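Local coordinates for protein phosphoglycerate dehydrogenase (Lactobacillus plantarum, PDB 3EVT) that probably oxidises 3-phosphoglycerate to 3-phosphohydroxypyruvate with NAD, as a two-domain member of the D-isomer specific 2-hydroxyacid dehydrogenase family, at residues A[41-46]-A[290-295]; A[138-143]-A[150-155]. All blocks are in the same frame, centred on the assembly; numbering follows the deposited sequence.

Contact 1 (A[41-46]-A[290-295]); sequences IEVMYG and PIFAAN
The aromatic rings of Y45 and F292 lie one over the other in an offset stack, with centroids 4.4 Å apart and planes inclined by only 18°. Displacement sets Y45 CD1 3.6 Å from F292 CG, while the tyrosine's own CB sits above the middle of the phenylalanine ring, 4.0 Å from its centroid, in a CH-pi contact. One face of F292 is therefore covered by both the ring and the methylene of Y45. V43, two residues earlier on the strand, comes in at the rim: its CG1, anti to the backbone N (chi1 177°), meets F292 CE1 at 3.8 Å, in the plane of the ring. This is the tight part, two buried side chains, Y45 and V43, gathered on the ring of F292. The looser side lies along the outer surface of the helix, where A293 and A294 are partly exposed. At P290, whose CB points away from the strand, this turn meets G137 of the second subunit. Beside the stack, F292 also touches Q66 on strand 64-66, and V43 touches F299, two turns further along helix 284-302. A C-terminal helix laid on a five-stranded parallel sheet of N-terminal strands is typical of the substrate-binding domain of D-2-hydroxyacid dehydrogenases.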
loop_
_atom_site.group_PDB
_atom_site.type_symbol
_atom_site.label_atom_id
_atom_site.label_comp_id
_atom_site.label_asym_id
_atom_site.label_seq_id
_atom_site.Cartn_x
_atom_site.Cartn_y
_atom_site.Cartn_z
ATOM N N ILE A 41 13.872 -28.235 19.356
ATOM C CA ILE A 41 13.923 -26.856 18.871
ATOM C C ILE A 41 13.941 -26.735 17.325
ATOM O O ILE A 41 14.937 -27.006 16.681
ATOM C CB ILE A 41 15.153 -26.139 19.530
ATOM C CG1 ILE A 41 15.013 -26.237 21.052
ATOM C CG2 ILE A 41 15.325 -24.704 19.031
ATOM C CD1 ILE A 41 16.238 -25.802 21.859
ATOM N N GLU A 42 12.836 -26.301 16.729
ATOM C CA GLU A 42 12.871 -26.131 15.267
ATOM C C GLU A 42 13.056 -24.677 14.843
ATOM O O GLU A 42 13.462 -24.387 13.726
ATOM C CB GLU A 42 11.628 -26.731 14.608
ATOM C CG GLU A 42 11.487 -28.222 14.842
ATOM C CD GLU A 42 10.239 -28.787 14.153
ATOM O OE1 GLU A 42 9.909 -28.362 13.024
ATOM O OE2 GLU A 42 9.569 -29.644 14.762
ATOM N N VAL A 43 12.744 -23.777 15.761
ATOM C CA VAL A 43 12.855 -22.363 15.502
ATOM C C VAL A 43 13.529 -21.640 16.690
ATOM O O VAL A 43 13.381 -22.024 17.850
ATOM C CB VAL A 43 11.479 -21.772 15.273
ATOM C CG1 VAL A 43 11.576 -20.259 15.079
ATOM C CG2 VAL A 43 10.790 -22.503 14.101
ATOM N N MET A 44 14.286 -20.598 16.375
ATOM C CA MET A 44 14.895 -19.802 17.393
ATOM C C MET A 44 14.488 -18.357 17.159
ATOM O O MET A 44 14.668 -17.797 16.059
ATOM C CB MET A 44 16.435 -20.016 17.374
ATOM C CG MET A 44 17.189 -19.570 18.665
ATOM S SD MET A 44 19.018 -19.853 18.567
ATOM C CE MET A 44 18.938 -21.420 17.729
ATOM N N TYR A 45 13.885 -17.761 18.172
ATOM C CA TYR A 45 13.638 -16.335 18.141
ATOM C C TYR A 45 14.758 -15.618 18.929
ATOM O O TYR A 45 14.820 -15.738 20.171
ATOM C CB TYR A 45 12.282 -16.074 18.761
ATOM C CG TYR A 45 11.923 -14.618 18.854
ATOM C CD1 TYR A 45 12.222 -13.729 17.828
ATOM C CD2 TYR A 45 11.251 -14.127 19.968
ATOM C CE1 TYR A 45 11.860 -12.345 17.929
ATOM C CE2 TYR A 45 10.878 -12.786 20.063
ATOM C CZ TYR A 45 11.179 -11.906 19.047
ATOM O OH TYR A 45 10.821 -10.591 19.223
ATOM N N GLY A 46 15.658 -14.942 18.197
ATOM C CA GLY A 46 16.839 -14.286 18.758
ATOM C C GLY A 46 18.033 -15.211 18.640
ATOM O O GLY A 46 17.895 -16.416 18.742
ATOM N N PRO A 290 6.476 -8.295 15.535
ATOM C CA PRO A 290 5.641 -8.574 14.342
ATOM C C PRO A 290 6.436 -9.187 13.178
ATOM O O PRO A 290 5.857 -9.953 12.382
ATOM C CB PRO A 290 5.146 -7.191 13.931
ATOM C CG PRO A 290 5.149 -6.379 15.190
ATOM C CD PRO A 290 6.349 -6.890 15.980
ATOM N N ILE A 291 7.731 -8.841 13.071
ATOM C CA ILE A 291 8.592 -9.464 12.059
ATOM C C ILE A 291 8.686 -10.992 12.262
ATOM O O ILE A 291 8.388 -11.747 11.351
ATOM C CB ILE A 291 9.999 -8.800 11.912
ATOM C CG1 ILE A 291 9.850 -7.371 11.378
ATOM C CG2 ILE A 291 10.880 -9.595 10.908
ATOM C CD1 ILE A 291 11.165 -6.508 11.472
ATOM N N PHE A 292 9.070 -11.420 13.452
ATOM C CA PHE A 292 9.024 -12.834 13.852
ATOM C C PHE A 292 7.623 -13.484 13.711
ATOM O O PHE A 292 7.502 -14.521 13.096
ATOM C CB PHE A 292 9.471 -13.014 15.311
ATOM C CG PHE A 292 9.416 -14.442 15.745
ATOM C CD1 PHE A 292 10.224 -15.392 15.098
ATOM C CD2 PHE A 292 8.533 -14.850 16.729
ATOM C CE1 PHE A 292 10.152 -16.719 15.454
ATOM C CE2 PHE A 292 8.436 -16.175 17.083
ATOM C CZ PHE A 292 9.236 -17.107 16.461
ATOM N N ALA A 293 6.595 -12.863 14.266
ATOM C CA ALA A 293 5.221 -13.367 14.162
ATOM C C ALA A 293 4.808 -13.649 12.704
ATOM O O ALA A 293 4.240 -14.725 12.388
ATOM C CB ALA A 293 4.214 -12.367 14.846
ATOM N N ALA A 294 5.143 -12.729 11.804
ATOM C CA ALA A 294 4.847 -12.934 10.351
ATOM C C ALA A 294 5.695 -14.014 9.715
ATOM O O ALA A 294 5.159 -14.880 9.015
ATOM C CB ALA A 294 4.988 -11.619 9.568
ATOM N N ASN A 295 7.008 -14.001 9.947
ATOM C CA ASN A 295 7.865 -15.067 9.423
ATOM C C ASN A 295 7.528 -16.463 9.986
ATOM O O ASN A 295 7.604 -17.472 9.262
ATOM C CB ASN A 295 9.333 -14.766 9.648
ATOM C CG ASN A 295 9.908 -13.793 8.605
ATOM O OD1 ASN A 295 9.469 -13.781 7.453
ATOM N ND2 ASN A 295 10.906 -13.014 8.998
#

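Contact 2 (A[138-143]-A[150-155]); sequences QQLLIY and QSLAAK
L152 points from the helix toward the strand and meets two side chains that rise from the same face of it, L140 and I142, each at an oblique angle rather than alongside. The closer approach is to I142, whose CD1 lies 3.7 Å from L152 CD2 and 3.8 Å from L152 CG, so the end of the isoleucine rests against the branch of the leucine. The torsions of I142 carry its end to the helix: CG1 stands anti to the carbonyl carbon (chi1 -46°), and chi2 of 165° extends CD1. There the same methyl lies against A153, 3.9 Å from its backbone N and 4.3 Å from its CB. L140 presents only its CD2 methyl, 4.1 Å from L152 CG. Strand 139-143 and helix 150-155 run almost antiparallel, at 170°, with axes 9.9 Å apart, as expected where a helix returns over the strand it follows in a beta-alpha-beta unit. V196 on strand 194-197 and V102 on helix 93-110 also pack on L152, while V163 on strand 162-167 touches I142. Every side-chain pair is aliphatic and the approach to A153 N is a van der Waals contact, which implies that burial and shape fit, rather than directional bonding, hold this helix of the Rossmann-type domain against its sheet.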
loop_
_atom_site.group_PDB
_atom_site.type_symbol
_atom_site.label_atom_id
_atom_site.label_comp_id
_atom_site.label_asym_id
_atom_site.label_seq_id
_atom_site.Cartn_x
_atom_site.Cartn_y
_atom_site.Cartn_z
ATOM N N GLN A 138 -0.368 5.939 -11.489
ATOM C CA GLN A 138 0.268 7.272 -11.458
ATOM C C GLN A 138 1.806 7.198 -11.318
ATOM O O GLN A 138 2.381 6.102 -11.073
ATOM C CB GLN A 138 -0.398 8.201 -10.406
ATOM C CG GLN A 138 -1.927 8.336 -10.538
ATOM C CD GLN A 138 -2.505 9.653 -9.915
ATOM O OE1 GLN A 138 -1.999 10.749 -10.204
ATOM N NE2 GLN A 138 -3.569 9.540 -9.059
ATOM N N GLN A 139 2.469 8.335 -11.559
ATOM C CA GLN A 139 3.930 8.402 -11.523
ATOM C C GLN A 139 4.405 9.041 -10.248
ATOM O O GLN A 139 3.995 10.134 -9.882
ATOM C CB GLN A 139 4.521 9.245 -12.649
ATOM C CG GLN A 139 3.935 9.016 -13.980
ATOM C CD GLN A 139 4.661 7.931 -14.708
ATOM O OE1 GLN A 139 4.092 7.261 -15.591
ATOM N NE2 GLN A 139 5.930 7.726 -14.336
ATOM N N LEU A 140 5.304 8.344 -9.589
ATOM C CA LEU A 140 5.973 8.822 -8.403
ATOM C C LEU A 140 7.457 9.082 -8.763
ATOM O O LEU A 140 8.173 8.183 -9.163
ATOM C CB LEU A 140 5.867 7.745 -7.328
ATOM C CG LEU A 140 6.634 7.968 -6.028
ATOM C CD1 LEU A 140 6.170 9.280 -5.420
ATOM C CD2 LEU A 140 6.468 6.808 -5.017
ATOM N N LEU A 141 7.895 10.317 -8.571
ATOM C CA LEU A 141 9.293 10.682 -8.685
ATOM C C LEU A 141 9.930 10.870 -7.289
ATOM O O LEU A 141 9.538 11.760 -6.511
ATOM C CB LEU A 141 9.390 11.977 -9.531
ATOM C CG LEU A 141 10.832 12.542 -9.669
ATOM C CD1 LEU A 141 11.800 11.526 -10.337
ATOM C CD2 LEU A 141 10.768 13.847 -10.455
ATOM N N ILE A 142 10.918 10.045 -6.953
ATOM C CA ILE A 142 11.616 10.166 -5.638
ATOM C C ILE A 142 13.092 10.568 -5.814
ATOM O O ILE A 142 13.826 9.930 -6.545
ATOM C CB ILE A 142 11.605 8.819 -4.835
ATOM C CG1 ILE A 142 10.197 8.172 -4.828
ATOM C CG2 ILE A 142 12.208 8.987 -3.386
ATOM C CD1 ILE A 142 10.209 6.637 -4.372
ATOM N N TYR A 143 13.485 11.635 -5.127
ATOM C CA TYR A 143 14.855 12.095 -5.023
ATOM C C TYR A 143 15.501 11.441 -3.818
ATOM O O TYR A 143 15.111 11.712 -2.659
ATOM C CB TYR A 143 14.887 13.637 -4.839
ATOM C CG TYR A 143 14.559 14.459 -6.088
ATOM C CD1 TYR A 143 15.571 15.172 -6.761
ATOM C CD2 TYR A 143 13.242 14.555 -6.572
ATOM C CE1 TYR A 143 15.285 15.942 -7.871
ATOM C CE2 TYR A 143 12.942 15.313 -7.692
ATOM C CZ TYR A 143 13.988 16.009 -8.341
ATOM O OH TYR A 143 13.733 16.759 -9.475
ATOM N N GLN A 150 14.099 3.324 -1.571
ATOM C CA GLN A 150 13.880 1.997 -2.127
ATOM C C GLN A 150 12.699 1.290 -1.477
ATOM O O GLN A 150 11.961 0.535 -2.135
ATOM C CB GLN A 150 15.139 1.152 -1.909
ATOM C CG GLN A 150 16.328 1.534 -2.820
ATOM C CD GLN A 150 17.576 0.755 -2.462
ATOM O OE1 GLN A 150 17.505 -0.427 -2.145
ATOM N NE2 GLN A 150 18.722 1.428 -2.476
ATOM N N SER A 151 12.520 1.514 -0.171
ATOM C CA SER A 151 11.375 0.907 0.505
ATOM C C SER A 151 10.082 1.631 0.122
ATOM O O SER A 151 9.067 0.996 -0.067
ATOM C CB SER A 151 11.596 0.765 2.014
ATOM O OG SER A 151 11.231 1.947 2.702
ATOM N N LEU A 152 10.140 2.949 -0.062
ATOM C CA LEU A 152 8.990 3.674 -0.624
ATOM C C LEU A 152 8.647 3.171 -2.035
ATOM O O LEU A 152 7.480 2.863 -2.321
ATOM C CB LEU A 152 9.207 5.188 -0.626
ATOM C CG LEU A 152 8.059 5.991 -1.286
ATOM C CD1 LEU A 152 6.665 5.662 -0.689
ATOM C CD2 LEU A 152 8.331 7.527 -1.251
ATOM N N ALA A 153 9.663 3.112 -2.912
ATOM C CA ALA A 153 9.542 2.488 -4.244
ATOM C C ALA A 153 8.879 1.100 -4.263
ATOM O O ALA A 153 8.018 0.808 -5.125
ATOM C CB ALA A 153 10.905 2.401 -4.919
ATOM N N ALA A 154 9.315 0.220 -3.362
ATOM C CA ALA A 154 8.749 -1.132 -3.306
ATOM C C ALA A 154 7.249 -1.047 -3.017
ATOM O O ALA A 154 6.453 -1.732 -3.657
ATOM C CB ALA A 154 9.456 -1.999 -2.221
ATOM N N LYS A 155 6.854 -0.221 -2.040
ATOM C CA LYS A 155 5.415 -0.203 -1.689
ATOM C C LYS A 155 4.553 0.435 -2.777
ATOM O O LYS A 155 3.491 -0.073 -3.113
ATOM C CB LYS A 155 5.179 0.500 -0.368
ATOM C CG LYS A 155 5.761 -0.181 0.831
ATOM C CD LYS A 155 5.588 0.714 2.067
ATOM C CE LYS A 155 6.538 0.244 3.137
ATOM N NZ LYS A 155 6.093 -1.085 3.571
#

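How the contacts relate
Both contacts illustrate how a helix covers a parallel sheet, but in two different domains: their centres are 30 Å apart and their nearest atoms about 11 Å, without touching. Contact 2 is local: the six residues between its segments carry G144, G146 and G149, consistent with a GxGxxG dinucleotide-binding motif, which the side chain of I142 touches. Contact 1 spans 243 intervening residues and encloses contact 2 in sequence, because the chain leaves the first domain, builds the NAD-binding domain and then returns. Its second segment thus brings the C-terminal helix back to the N-terminal sheet. In this family, substrate and cofactor probably meet in the cleft between the two domains.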